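Probable oxidoreductase (PDB 4B7C) probably acts as an NADP-dependent oxidoreductase of the medium-chain dehydrogenase/reductase family. Local coordinates at residues P88-G93 and G108-F113; S63-V68 and V73-G78. All blocks are in the same frame, centred on the assembly; numbering follows the deposited sequence. Where two conformers were deposited one is given.

Contact 1: residues P88-G93 and G108-F113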
ATOM      1  N   PRO B  88       3.477  28.611  30.690  1.00 31.63           N
ATOM      2  CA  PRO B  88       4.213  29.746  30.074  1.00 33.72           C
ATOM      3  C   PRO B  88       3.991  29.942  28.567  1.00 33.16           C
ATOM      4  O   PRO B  88       4.258  31.009  28.043  1.00 35.72           O
ATOM      5  CB  PRO B  88       5.683  29.420  30.339  1.00 33.01           C
ATOM      6  CG  PRO B  88       5.732  28.018  30.816  1.00 34.59           C
ATOM      7  CD  PRO B  88       4.367  27.540  31.167  1.00 32.55           C
ATOM      8  N   GLY B  89       3.463  28.927  27.894  1.00 34.11           N
ATOM      9  CA  GLY B  89       3.160  29.013  26.462  1.00 33.40           C
ATOM     10  C   GLY B  89       1.865  29.718  26.100  1.00 31.78           C
ATOM     11  O   GLY B  89       1.604  30.001  24.930  1.00 33.48           O
ATOM     12  N   PHE B  90       1.044  30.001  27.102  1.00 31.21           N
ATOM     13  CA  PHE B  90      -0.299  30.531  26.873  1.00 31.52           C
ATOM     14  C   PHE B  90      -0.651  31.623  27.871  1.00 29.92           C
ATOM     15  O   PHE B  90      -0.273  31.573  29.036  1.00 29.12           O
ATOM     16  CB  PHE B  90      -1.354  29.407  26.942  1.00 30.46           C
ATOM     17  CG  PHE B  90      -1.123  28.315  25.947  1.00 30.04           C
ATOM     18  CD1 PHE B  90      -1.657  28.389  24.676  1.00 29.67           C
ATOM     19  CD2 PHE B  90      -0.338  27.228  26.285  1.00 29.99           C
ATOM     20  CE1 PHE B  90      -1.401  27.409  23.734  1.00 29.76           C
ATOM     21  CE2 PHE B  90      -0.085  26.237  25.362  1.00 29.47           C
ATOM     22  CZ  PHE B  90      -0.619  26.324  24.087  1.00 30.16           C
ATOM     23  N   GLN B  91      -1.450  32.576  27.416  1.00 32.92           N
ATOM     24  CA  GLN B  91      -1.942  33.642  28.299  1.00 36.74           C
ATOM     25  C   GLN B  91      -3.463  33.767  28.179  1.00 35.09           C
ATOM     26  O   GLN B  91      -4.070  33.439  27.142  1.00 33.69           O
ATOM     27  CB  GLN B  91      -1.188  34.995  28.107  1.00 41.60           C
ATOM     28  CG  GLN B  91      -1.437  35.691  26.792  1.00 46.81           C
ATOM     29  CD  GLN B  91      -0.771  37.063  26.671  1.00 51.85           C
ATOM     30  OE1 GLN B  91       0.407  37.225  26.966  1.00 54.25           O
ATOM     31  NE2 GLN B  91      -1.530  38.048  26.194  1.00 55.55           N
ATOM     32  N   ALA B  92      -4.067  34.266  29.249  1.00 35.42           N
ATOM     33  CA  ALA B  92      -5.471  34.627  29.260  1.00 36.11           C
ATOM     34  C   ALA B  92      -5.783  35.530  28.055  1.00 35.82           C
ATOM     35  O   ALA B  92      -5.053  36.480  27.760  1.00 36.58           O
ATOM     36  CB  ALA B  92      -5.809  35.321  30.574  1.00 35.82           C
ATOM     37  N   GLY B  93      -6.863  35.213  27.343  1.00 36.03           N
ATOM     38  CA  GLY B  93      -7.255  35.973  26.147  1.00 35.68           C
ATOM     39  C   GLY B  93      -6.827  35.334  24.839  1.00 35.16           C
ATOM     40  O   GLY B  93      -7.387  35.650  23.780  1.00 37.49           O
ATOM     41  N   GLY B 108      -6.791  21.391  31.674  1.00 30.40           N
ATOM     42  CA  GLY B 108      -5.723  20.409  31.563  1.00 32.50           C
ATOM     43  C   GLY B 108      -4.446  20.929  30.934  1.00 33.19           C
ATOM     44  O   GLY B 108      -4.327  22.118  30.600  1.00 32.41           O
ATOM     45  N   GLU B 109      -3.520  20.004  30.719  1.00 32.79           N
ATOM     46  CA  GLU B 109      -2.286  20.278  30.008  1.00 34.74           C
ATOM     47  C   GLU B 109      -2.586  20.525  28.539  1.00 32.52           C
ATOM     48  O   GLU B 109      -3.271  19.731  27.908  1.00 34.45           O
ATOM     49  CB  GLU B 109      -1.318  19.103  30.152  1.00 37.25           C
ATOM     50  CG  GLU B 109      -0.694  19.000  31.544  1.00 38.81           C
ATOM     51  CD  GLU B 109      -1.544  18.222  32.542  1.00 39.43           C
ATOM     52  OE1 GLU B 109      -2.488  17.494  32.168  1.00 43.23           O
ATOM     53  OE2 GLU B 109      -1.261  18.351  33.733  1.00 40.35           O
ATOM     54  N   PRO B 110      -2.072  21.628  27.970  1.00 32.34           N
ATOM     55  CA  PRO B 110      -2.385  21.971  26.574  1.00 33.07           C
ATOM     56  C   PRO B 110      -1.526  21.217  25.572  1.00 33.33           C
ATOM     57  O   PRO B 110      -0.950  21.804  24.649  1.00 32.87           O
ATOM     58  CB  PRO B 110      -2.104  23.470  26.516  1.00 31.58           C
ATOM     59  CG  PRO B 110      -0.987  23.642  27.467  1.00 32.51           C
ATOM     60  CD  PRO B 110      -1.219  22.653  28.588  1.00 32.84           C
ATOM     61  N   LYS B 111      -1.514  19.898  25.709  1.00 37.34           N
ATOM     62  CA  LYS B 111      -0.708  19.047  24.851  1.00 38.05           C
ATOM     63  C   LYS B 111      -1.250  19.037  23.418  1.00 36.11           C
ATOM     64  O   LYS B 111      -2.395  18.667  23.171  1.00 33.90           O
ATOM     65  CB  LYS B 111      -0.663  17.629  25.408  1.00 43.30           C
ATOM     66  CG  LYS B 111       0.327  16.732  24.691  1.00 48.96           C
ATOM     67  CD  LYS B 111       0.463  15.388  25.351  1.00 52.97           C
ATOM     68  CE  LYS B 111       1.028  14.354  24.359  1.00 54.02           C
ATOM     69  NZ  LYS B 111       2.498  14.527  24.172  1.00 55.10           N
ATOM     70  N   GLY B 112      -0.404  19.442  22.472  1.00 33.94           N
ATOM     71  CA  GLY B 112      -0.779  19.502  21.053  1.00 33.23           C
ATOM     72  C   GLY B 112      -1.626  20.727  20.704  1.00 33.66           C
ATOM     73  O   GLY B 112      -2.083  20.868  19.572  1.00 33.20           O
ATOM     74  N   PHE B 113      -1.818  21.619  21.672  1.00 31.54           N
ATOM     75  CA  PHE B 113      -2.597  22.841  21.454  1.00 31.75           C
ATOM     76  C   PHE B 113      -1.766  23.864  20.693  1.00 32.54           C
ATOM     77  O   PHE B 113      -0.555  23.928  20.861  1.00 35.27           O
ATOM     78  CB  PHE B 113      -3.025  23.484  22.773  1.00 31.79           C
ATOM     79  CG  PHE B 113      -4.159  22.790  23.481  1.00 31.32           C
ATOM     80  CD1 PHE B 113      -4.251  21.407  23.513  1.00 30.78           C
ATOM     81  CD2 PHE B 113      -5.117  23.533  24.161  1.00 31.58           C
ATOM     82  CE1 PHE B 113      -5.280  20.780  24.196  1.00 30.61           C
ATOM     83  CE2 PHE B 113      -6.156  22.910  24.844  1.00 31.24           C
ATOM     84  CZ  PHE B 113      -6.234  21.531  24.861  1.00 30.42           C
TER
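Phe90 and Pro110 face each other from two loops whose CA atoms come no closer than 8.8 Å, and Pro110 to Phe113 forms a type II beta turn closed by Phe113 N to Pro110 O at 3.1 Å. Pro110 is also the centre of an inverse gamma turn. Side chains do most of the bridging. The Phe90 ring reaches across with CG anti to its carbonyl carbon (chi1 -59°). Its CE2 lies 3.5 Å from Pro110 CG and 3.6 Å from Pro110 CB. The ring meets the pyrrolidine obliquely, and the two side chains run in opposite directions. At the end of the ring, CZ meets Phe113 CB at 3.9 Å. The Phe113 ring itself turns away from Phe90. One of its faces lies over the backbone of its own turn. Pro110 CA sits 3.6 Å off the Phe113 ring plane, nearer its margin than its middle. Its ring also meets Phe106. Ile41 of strand 41-49 touches Phe90, Pro110 and Phe113, and Val96 of strand 95-97 touches both phenylalanines. The contact thus joins the loop after strand 77-85 to the turn before strand 114-116, in the GroES-like N-terminal domain. The closest approaches are between carbons and no polar bond links the two segments, so their mutual hold is apolar packing.

Contact 2: residues S63-V68 and V73-G78; sequences SYIPPV and VMRALG
The guanidinium of Arg75 has Val68 CG2 sitting centrally over one face, 4.0 Å from the plane, and Pro66 O at its edge, in plane. Both terminal nitrogens donate a hydrogen bond to this one carbonyl oxygen, end-on: Arg75 NH2 to Pro66 O is 2.8 Å and Arg75 NH1 to Pro66 O is 3.0 Å. Sharing one acceptor bends both bonds, with N-H...O angles of 143° and 135°. NH1 approaches almost in line with the carbonyl bond, while NH2 is tilted from the carbonyl plane. The arginine chain runs extended from the backbone and then bends at chi3 (-51°), and this turn sets the group against Pro66. Arg75 was modelled in two conformers, and the grip is described for one of them. Trp57 of helix 53-58 adds a cation-pi contact. The site lies in the GroES-like domain, where the loop after helix 53-58 folds back on the approach to strand 77-85. Ile65 CD1 reaches Arg75 NH1 at 3.8 Å, obliquely to the guanidinium. Val68 is buried, and its CG2 also packs on Arg75 CB at 3.7 Å. The same methyl touches Met74 SD at 4.0 Å. The Met74 side chain packs on Met54 and Met58 of helix 53-58.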
ATOM      1  N   SER B  63      -5.654   1.789  17.923  1.00 47.07           N
ATOM      2  CA  SER B  63      -5.605   2.766  16.837  1.00 45.87           C
ATOM      3  C   SER B  63      -4.429   3.725  17.030  1.00 45.77           C
ATOM      4  O   SER B  63      -3.577   3.490  17.891  1.00 41.34           O
ATOM      5  CB  SER B  63      -6.920   3.536  16.804  1.00 46.39           C
ATOM      6  OG  SER B  63      -7.070   4.251  15.615  1.00 45.59           O
ATOM      7  N   TYR B  64      -4.367   4.784  16.212  1.00 44.88           N
ATOM      8  CA  TYR B  64      -3.274   5.767  16.297  1.00 44.84           C
ATOM      9  C   TYR B  64      -3.443   6.657  17.517  1.00 46.30           C
ATOM     10  O   TYR B  64      -2.481   7.272  17.982  1.00 44.06           O
ATOM     11  CB  TYR B  64      -3.118   6.612  15.007  1.00 48.15           C
ATOM     12  CG  TYR B  64      -4.338   7.412  14.605  1.00 51.04           C
ATOM     13  CD1 TYR B  64      -5.321   6.852  13.793  1.00 52.01           C
ATOM     14  CD2 TYR B  64      -4.512   8.730  15.037  1.00 51.51           C
ATOM     15  CE1 TYR B  64      -6.447   7.579  13.432  1.00 55.69           C
ATOM     16  CE2 TYR B  64      -5.635   9.465  14.684  1.00 56.88           C
ATOM     17  CZ  TYR B  64      -6.606   8.885  13.881  1.00 57.84           C
ATOM     18  OH  TYR B  64      -7.725   9.607  13.521  1.00 60.86           O
ATOM     19  N   ILE B  65      -4.673   6.728  18.027  1.00 46.42           N
ATOM     20  CA  ILE B  65      -4.920   7.325  19.349  1.00 47.59           C
ATOM     21  C   ILE B  65      -5.785   6.421  20.225  1.00 46.49           C
ATOM     22  O   ILE B  65      -6.690   5.751  19.731  1.00 44.46           O
ATOM     23  CB  ILE B  65      -5.526   8.729  19.229  1.00 49.98           C
ATOM     24  CG1 ILE B  65      -6.629   8.727  18.181  1.00 50.08           C
ATOM     25  CG2 ILE B  65      -4.427   9.709  18.830  1.00 53.15           C
ATOM     26  CD1 ILE B  65      -7.305  10.073  18.040  1.00 53.25           C
ATOM     27  N   PRO B  66      -5.510   6.387  21.540  1.00 45.38           N
ATOM     28  CA  PRO B  66      -6.265   5.461  22.385  1.00 44.17           C
ATOM     29  C   PRO B  66      -7.777   5.709  22.349  1.00 46.07           C
ATOM     30  O   PRO B  66      -8.211   6.849  22.213  1.00 45.10           O
ATOM     31  CB  PRO B  66      -5.711   5.731  23.790  1.00 44.15           C
ATOM     32  CG  PRO B  66      -4.377   6.348  23.577  1.00 46.68           C
ATOM     33  CD  PRO B  66      -4.505   7.143  22.313  1.00 45.65           C
ATOM     34  N   PRO B  67      -8.581   4.641  22.495  1.00 48.14           N
ATOM     35  CA  PRO B  67     -10.025   4.847  22.560  1.00 44.55           C
ATOM     36  C   PRO B  67     -10.420   5.740  23.727  1.00 41.93           C
ATOM     37  O   PRO B  67      -9.724   5.794  24.736  1.00 38.74           O
ATOM     38  CB  PRO B  67     -10.597   3.440  22.769  1.00 47.85           C
ATOM     39  CG  PRO B  67      -9.471   2.483  22.644  1.00 48.90           C
ATOM     40  CD  PRO B  67      -8.187   3.240  22.733  1.00 47.26           C
ATOM     41  N   VAL B  68     -11.547   6.423  23.584  1.00 39.88           N
ATOM     42  CA  VAL B  68     -12.130   7.151  24.711  1.00 39.89           C
ATOM     43  C   VAL B  68     -12.576   6.141  25.770  1.00 40.39           C
ATOM     44  O   VAL B  68     -13.229   5.152  25.453  1.00 41.01           O
ATOM     45  CB  VAL B  68     -13.317   8.018  24.261  1.00 38.99           C
ATOM     46  CG1 VAL B  68     -14.031   8.610  25.472  1.00 38.17           C
ATOM     47  CG2 VAL B  68     -12.836   9.103  23.305  1.00 38.34           C
ATOM     48  N   VAL B  73     -14.940  12.090  29.426  1.00 38.32           N
ATOM     49  CA  VAL B  73     -15.492  13.092  28.522  1.00 35.64           C
ATOM     50  C   VAL B  73     -15.147  12.724  27.090  1.00 34.18           C
ATOM     51  O   VAL B  73     -14.008  12.404  26.780  1.00 36.44           O
ATOM     52  CB  VAL B  73     -14.950  14.496  28.835  1.00 37.70           C
ATOM     53  CG1 VAL B  73     -15.524  15.517  27.854  1.00 36.31           C
ATOM     54  CG2 VAL B  73     -15.292  14.864  30.267  1.00 38.53           C
ATOM     55  N   MET B  74     -16.141  12.765  26.219  1.00 32.42           N
ATOM     56  CA  MET B  74     -15.940  12.405  24.830  1.00 32.39           C
ATOM     57  C   MET B  74     -14.883  13.306  24.167  1.00 34.88           C
ATOM     58  O   MET B  74     -14.865  14.523  24.369  1.00 33.14           O
ATOM     59  CB  MET B  74     -17.251  12.482  24.048  1.00 32.17           C
ATOM     60  CG  MET B  74     -17.123  12.134  22.571  1.00 31.77           C
ATOM     61  SD  MET B  74     -16.373  10.546  22.232  1.00 32.92           S
ATOM     62  CE  MET B  74     -16.260  10.690  20.453  1.00 29.37           C
ATOM     63  N   ARG B  75     -14.008  12.686  23.379  1.00 33.86           N
ATOM     64  CA  ARG B  75     -12.934  13.406  22.695  0.50 31.73           C
ATOM     65  C   ARG B  75     -13.484  14.282  21.575  1.00 31.85           C
ATOM     66  O   ARG B  75     -14.339  13.865  20.811  1.00 32.27           O
ATOM     67  CB  ARG B  75     -11.891  12.429  22.124  0.50 31.12           C
ATOM     68  CG  ARG B  75     -10.740  13.094  21.372  0.50 30.99           C
ATOM     69  CD  ARG B  75      -9.633  12.139  20.924  0.50 29.83           C
ATOM     70  NE  ARG B  75      -9.172  11.318  22.041  0.50 28.65           N
ATOM     71  CZ  ARG B  75      -9.106   9.989  22.071  0.50 28.46           C
ATOM     72  NH1 ARG B  75      -9.448   9.245  21.016  0.50 29.34           N
ATOM     73  NH2 ARG B  75      -8.671   9.402  23.180  0.50 27.77           N
ATOM     74  N   ALA B  76     -12.980  15.507  21.479  1.00 29.30           N
ATOM     75  CA  ALA B  76     -13.336  16.423  20.384  1.00 27.55           C
ATOM     76  C   ALA B  76     -12.282  17.505  20.226  1.00 26.69           C
ATOM     77  O   ALA B  76     -11.846  18.096  21.211  1.00 26.69           O
ATOM     78  CB  ALA B  76     -14.684  17.073  20.648  1.00 24.73           C
ATOM     79  N   LEU B  77     -11.889  17.753  18.994  1.00 27.20           N
ATOM     80  CA  LEU B  77     -11.080  18.905  18.676  1.00 29.58           C
ATOM     81  C   LEU B  77     -11.987  20.128  18.730  1.00 31.63           C
ATOM     82  O   LEU B  77     -13.172  20.071  18.388  1.00 31.00           O
ATOM     83  CB  LEU B  77     -10.432  18.788  17.293  1.00 29.85           C
ATOM     84  CG  LEU B  77      -9.378  17.673  17.136  1.00 32.00           C
ATOM     85  CD1 LEU B  77      -8.980  17.534  15.670  1.00 34.00           C
ATOM     86  CD2 LEU B  77      -8.154  17.865  18.006  1.00 31.13           C
ATOM     87  N   GLY B  78     -11.436  21.239  19.171  1.00 31.53           N
ATOM     88  CA  GLY B  78     -12.218  22.458  19.275  1.00 31.05           C
ATOM     89  C   GLY B  78     -11.382  23.712  19.293  1.00 31.35           C
ATOM     90  O   GLY B  78     -10.153  23.649  19.381  1.00 30.27           O
TER

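In the fold
Both contacts belong to the GroES-like N-terminal domain, and contact 2 closes in the chain before contact 1 opens. Their centres are 19 Å apart. Their nearest atoms are about 7 Å apart, so they do not touch. Strand 77-85 connects them: 73-78 runs into its first residues, and 88-93 follows it. Strand 41-49 is a second link. It pairs with 77-85, and its Ile41 packs against contact 1. Contact 1 is the more peripheral, 23 Å from the centre of the chain against 14 Å for contact 2. Contact 2 also lies beside the second subunit, where Ser63 and Tyr64 pack on Val270 of that chain.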